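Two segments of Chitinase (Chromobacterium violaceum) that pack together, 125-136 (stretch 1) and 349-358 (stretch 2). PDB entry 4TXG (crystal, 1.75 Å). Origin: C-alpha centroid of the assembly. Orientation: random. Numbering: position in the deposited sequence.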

# COMPACT_ATOMS: atom_id res chain seq x y z
N ALA A 125 6.79 -1.69 -17.60
CA ALA A 125 5.42 -1.17 -17.62
C ALA A 125 5.25 0.23 -17.01
O ALA A 125 4.13 0.74 -16.95
N LEU A 126 6.33 0.86 -16.59
CA LEU A 126 6.21 2.22 -16.05
C LEU A 126 5.93 3.23 -17.17
O LEU A 126 6.57 3.20 -18.22
N ALA A 127 4.97 4.11 -16.94
CA ALA A 127 4.64 5.12 -17.93
C ALA A 127 5.66 6.25 -17.91
O ALA A 127 5.75 6.98 -16.93
N GLN A 128 6.42 6.40 -18.98
CA GLN A 128 7.37 7.51 -19.03
C GLN A 128 6.76 8.72 -19.72
O GLN A 128 5.97 8.60 -20.65
N THR A 129 7.15 9.90 -19.24
CA THR A 129 6.79 11.16 -19.88
C THR A 129 7.48 11.26 -21.24
O THR A 129 8.70 11.41 -21.32
N GLN A 130 6.69 11.19 -22.31
CA GLN A 130 7.21 11.11 -23.67
C GLN A 130 8.26 12.17 -24.03
O GLN A 130 8.03 13.37 -23.89
N GLY A 131 9.41 11.70 -24.50
CA GLY A 131 10.45 12.57 -25.01
C GLY A 131 11.41 13.12 -23.97
O GLY A 131 12.52 13.54 -24.31
N VAL A 132 10.99 13.14 -22.71
CA VAL A 132 11.82 13.67 -21.64
C VAL A 132 12.93 12.68 -21.31
O VAL A 132 12.68 11.48 -21.16
N ASP A 133 14.16 13.17 -21.23
CA ASP A 133 15.31 12.32 -20.95
C ASP A 133 15.38 12.00 -19.46
O ASP A 133 16.23 12.50 -18.74
N VAL A 134 14.45 11.16 -19.01
CA VAL A 134 14.37 10.79 -17.60
C VAL A 134 15.55 9.90 -17.23
O VAL A 134 15.78 8.88 -17.88
N PRO A 135 16.32 10.30 -16.20
CA PRO A 135 17.57 9.61 -15.86
C PRO A 135 17.38 8.30 -15.09
O PRO A 135 17.83 8.18 -13.96
N TYR A 136 16.73 7.32 -15.72
CA TYR A 136 16.44 6.05 -15.03
C TYR A 136 17.69 5.32 -14.55
O TYR A 136 17.65 4.63 -13.55
N LEU A 349 1.88 14.45 -11.34
CA LEU A 349 3.05 14.29 -10.48
C LEU A 349 4.19 13.60 -11.24
O LEU A 349 5.35 14.02 -11.15
N ARG A 350 3.85 12.57 -12.01
CA ARG A 350 4.81 11.85 -12.84
C ARG A 350 5.47 12.78 -13.85
O ARG A 350 6.69 12.79 -14.01
N ASP A 351 4.65 13.59 -14.50
CA ASP A 351 5.13 14.56 -15.48
C ASP A 351 6.09 15.58 -14.83
O ASP A 351 7.18 15.83 -15.35
N ARG A 352 5.69 16.15 -13.70
CA ARG A 352 6.52 17.20 -13.09
C ARG A 352 7.81 16.62 -12.54
O ARG A 352 8.88 17.24 -12.67
N LEU A 353 7.73 15.45 -11.93
CA LEU A 353 8.94 14.84 -11.38
C LEU A 353 9.87 14.33 -12.48
O LEU A 353 11.09 14.41 -12.33
N ASP A 354 9.31 13.82 -13.58
CA ASP A 354 10.15 13.41 -14.71
C ASP A 354 10.91 14.60 -15.30
O ASP A 354 12.09 14.50 -15.58
N ARG A 355 10.22 15.72 -15.49
CA ARG A 355 10.88 16.92 -16.02
C ARG A 355 11.93 17.45 -15.07
O ARG A 355 13.02 17.84 -15.50
N ALA A 356 11.62 17.47 -13.77
CA ALA A 356 12.58 17.92 -12.76
C ALA A 356 13.82 17.01 -12.73
O ALA A 356 14.94 17.49 -12.61
N ALA A 357 13.59 15.71 -12.86
CA ALA A 357 14.68 14.74 -12.87
C ALA A 357 15.62 14.98 -14.06
O ALA A 357 16.84 14.92 -13.92
N ALA A 358 15.03 15.25 -15.21
CA ALA A 358 15.82 15.52 -16.41
C ALA A 358 16.64 16.79 -16.23
O ALA A 358 17.79 16.86 -16.67

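A helix packed against an irregular segment often relies on one buried acid to satisfy the loop, and this chitinase contact illustrates the principle. Along helix 349-358, Leu349 is out of reach. Arg350 (chi1 t, chi2 p, chi3 m) points toward the loop, its CD 3.6 Å from the Ala127 O, and folds along the helix so that NE forms a salt bridge with Asp354 OD1 at 3.0 Å. Asp351 (t) starts sideways, but its end comes nearer, placing OD2 3.6 Å from Thr129 CG2. Arg352 points away, and the end of Leu353 leads away too.

Asp354 (m) is the hub. Its OD2 accepts two hydrogen bonds from Thr129 (m), from N at 3.2 Å and from OG1 at 2.7 Å, while OD1 also accepts one from water 1 at 2.8 Å; that water lies 2.9 Å from Tyr136 OH, to which it is hydrogen-bonded. Arg355 (m, t, t) is held by Asp351, NE to OD1 at 2.8 Å, leaving one guanidinium face for Thr129 CG2 and Val132 CG2.

Ala356 faces away. At the end of this stretch, the side-chain contacts of the two alanines are apolar and close: Ala357 CB meets Pro135 CD at 3.6 Å, and Ala358 CB meets CG1 of Val132 (t) at 3.6 Å.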

# COMPACT_ATOMS: atom_id res chain seq x y z
CB ALA A 125 4.47 -2.16 -16.93
CB LEU A 126 7.46 2.63 -15.27
CG LEU A 126 7.46 4.01 -14.58
CD1 LEU A 126 6.48 4.06 -13.42
CD2 LEU A 126 8.87 4.36 -14.11
CB ALA A 127 3.24 5.67 -17.67
CB GLN A 128 8.66 7.12 -19.75
CG GLN A 128 9.71 8.24 -19.73
CD GLN A 128 10.78 8.09 -20.78
OE1 GLN A 128 11.17 6.98 -21.14
NE2 GLN A 128 11.27 9.22 -21.29
CB THR A 129 7.18 12.35 -18.99
OG1 THR A 129 6.50 12.24 -17.73
CG2 THR A 129 6.80 13.67 -19.66
CB GLN A 130 6.07 11.18 -24.69
CG GLN A 130 6.53 11.15 -26.15
CD GLN A 130 5.41 11.40 -27.14
OE1 GLN A 130 4.71 10.47 -27.55
NE2 GLN A 130 5.24 12.66 -27.54
CB VAL A 132 10.99 13.97 -20.37
CG1 VAL A 132 11.88 14.37 -19.19
CG2 VAL A 132 9.96 15.08 -20.67
CB ASP A 133 16.60 12.98 -21.42
CG ASP A 133 17.79 12.05 -21.35
OD1 ASP A 133 17.58 10.81 -21.25
OD2 ASP A 133 18.94 12.55 -21.38
CB VAL A 134 13.05 10.06 -17.32
CG1 VAL A 134 12.92 9.71 -15.85
CG2 VAL A 134 11.88 10.91 -17.80
CB PRO A 135 18.30 10.65 -14.99
CG PRO A 135 17.20 11.41 -14.33
CD PRO A 135 16.10 11.50 -15.37
CB TYR A 136 15.66 5.12 -15.94
CG TYR A 136 14.25 5.56 -16.21
CD1 TYR A 136 13.32 5.66 -15.18
CD2 TYR A 136 13.84 5.88 -17.50
CE1 TYR A 136 12.02 6.07 -15.43
CE2 TYR A 136 12.56 6.29 -17.75
CZ TYR A 136 11.65 6.38 -16.72
OH TYR A 136 10.37 6.79 -17.01
CB LEU A 349 2.66 13.48 -9.25
CG LEU A 349 3.37 13.62 -7.91
CD1 LEU A 349 3.62 15.06 -7.52
CD2 LEU A 349 2.46 12.93 -6.89
CB ARG A 350 4.13 10.68 -13.57
CG ARG A 350 5.02 9.91 -14.55
CD ARG A 350 5.87 8.86 -13.82
NE ARG A 350 7.07 9.43 -13.21
CZ ARG A 350 7.72 8.89 -12.18
NH1 ARG A 350 8.82 9.48 -11.72
NH2 ARG A 350 7.27 7.77 -11.62
CB ASP A 351 3.95 15.29 -16.13
CG ASP A 351 4.39 16.33 -17.14
OD1 ASP A 351 4.75 17.45 -16.73
OD2 ASP A 351 4.38 16.02 -18.35
CB ARG A 352 5.77 17.92 -11.97
CG ARG A 352 4.52 18.65 -12.43
CD ARG A 352 4.80 19.69 -13.51
NE ARG A 352 3.57 20.45 -13.78
CZ ARG A 352 2.62 20.07 -14.62
NH1 ARG A 352 2.73 18.94 -15.32
NH2 ARG A 352 1.54 20.82 -14.77
CB LEU A 353 8.58 13.72 -10.41
CG LEU A 353 8.17 14.23 -9.02
CD1 LEU A 353 8.05 13.06 -8.06
CD2 LEU A 353 9.17 15.23 -8.50
CB ASP A 354 9.32 12.75 -15.82
CG ASP A 354 8.96 11.30 -15.51
OD1 ASP A 354 9.44 10.75 -14.50
OD2 ASP A 354 8.18 10.71 -16.29
CB ARG A 355 9.85 18.00 -16.32
CG ARG A 355 8.90 17.62 -17.43
CD ARG A 355 7.90 18.72 -17.74
NE ARG A 355 6.79 18.17 -18.51
CZ ARG A 355 6.79 18.01 -19.82
NH1 ARG A 355 5.74 17.49 -20.43
NH2 ARG A 355 7.86 18.39 -20.53
CB ALA A 356 11.92 17.97 -11.38
CB ALA A 357 14.12 13.31 -12.91
CB ALA A 358 14.92 15.62 -17.63
O HOH W 1 9.25 7.98 -14.67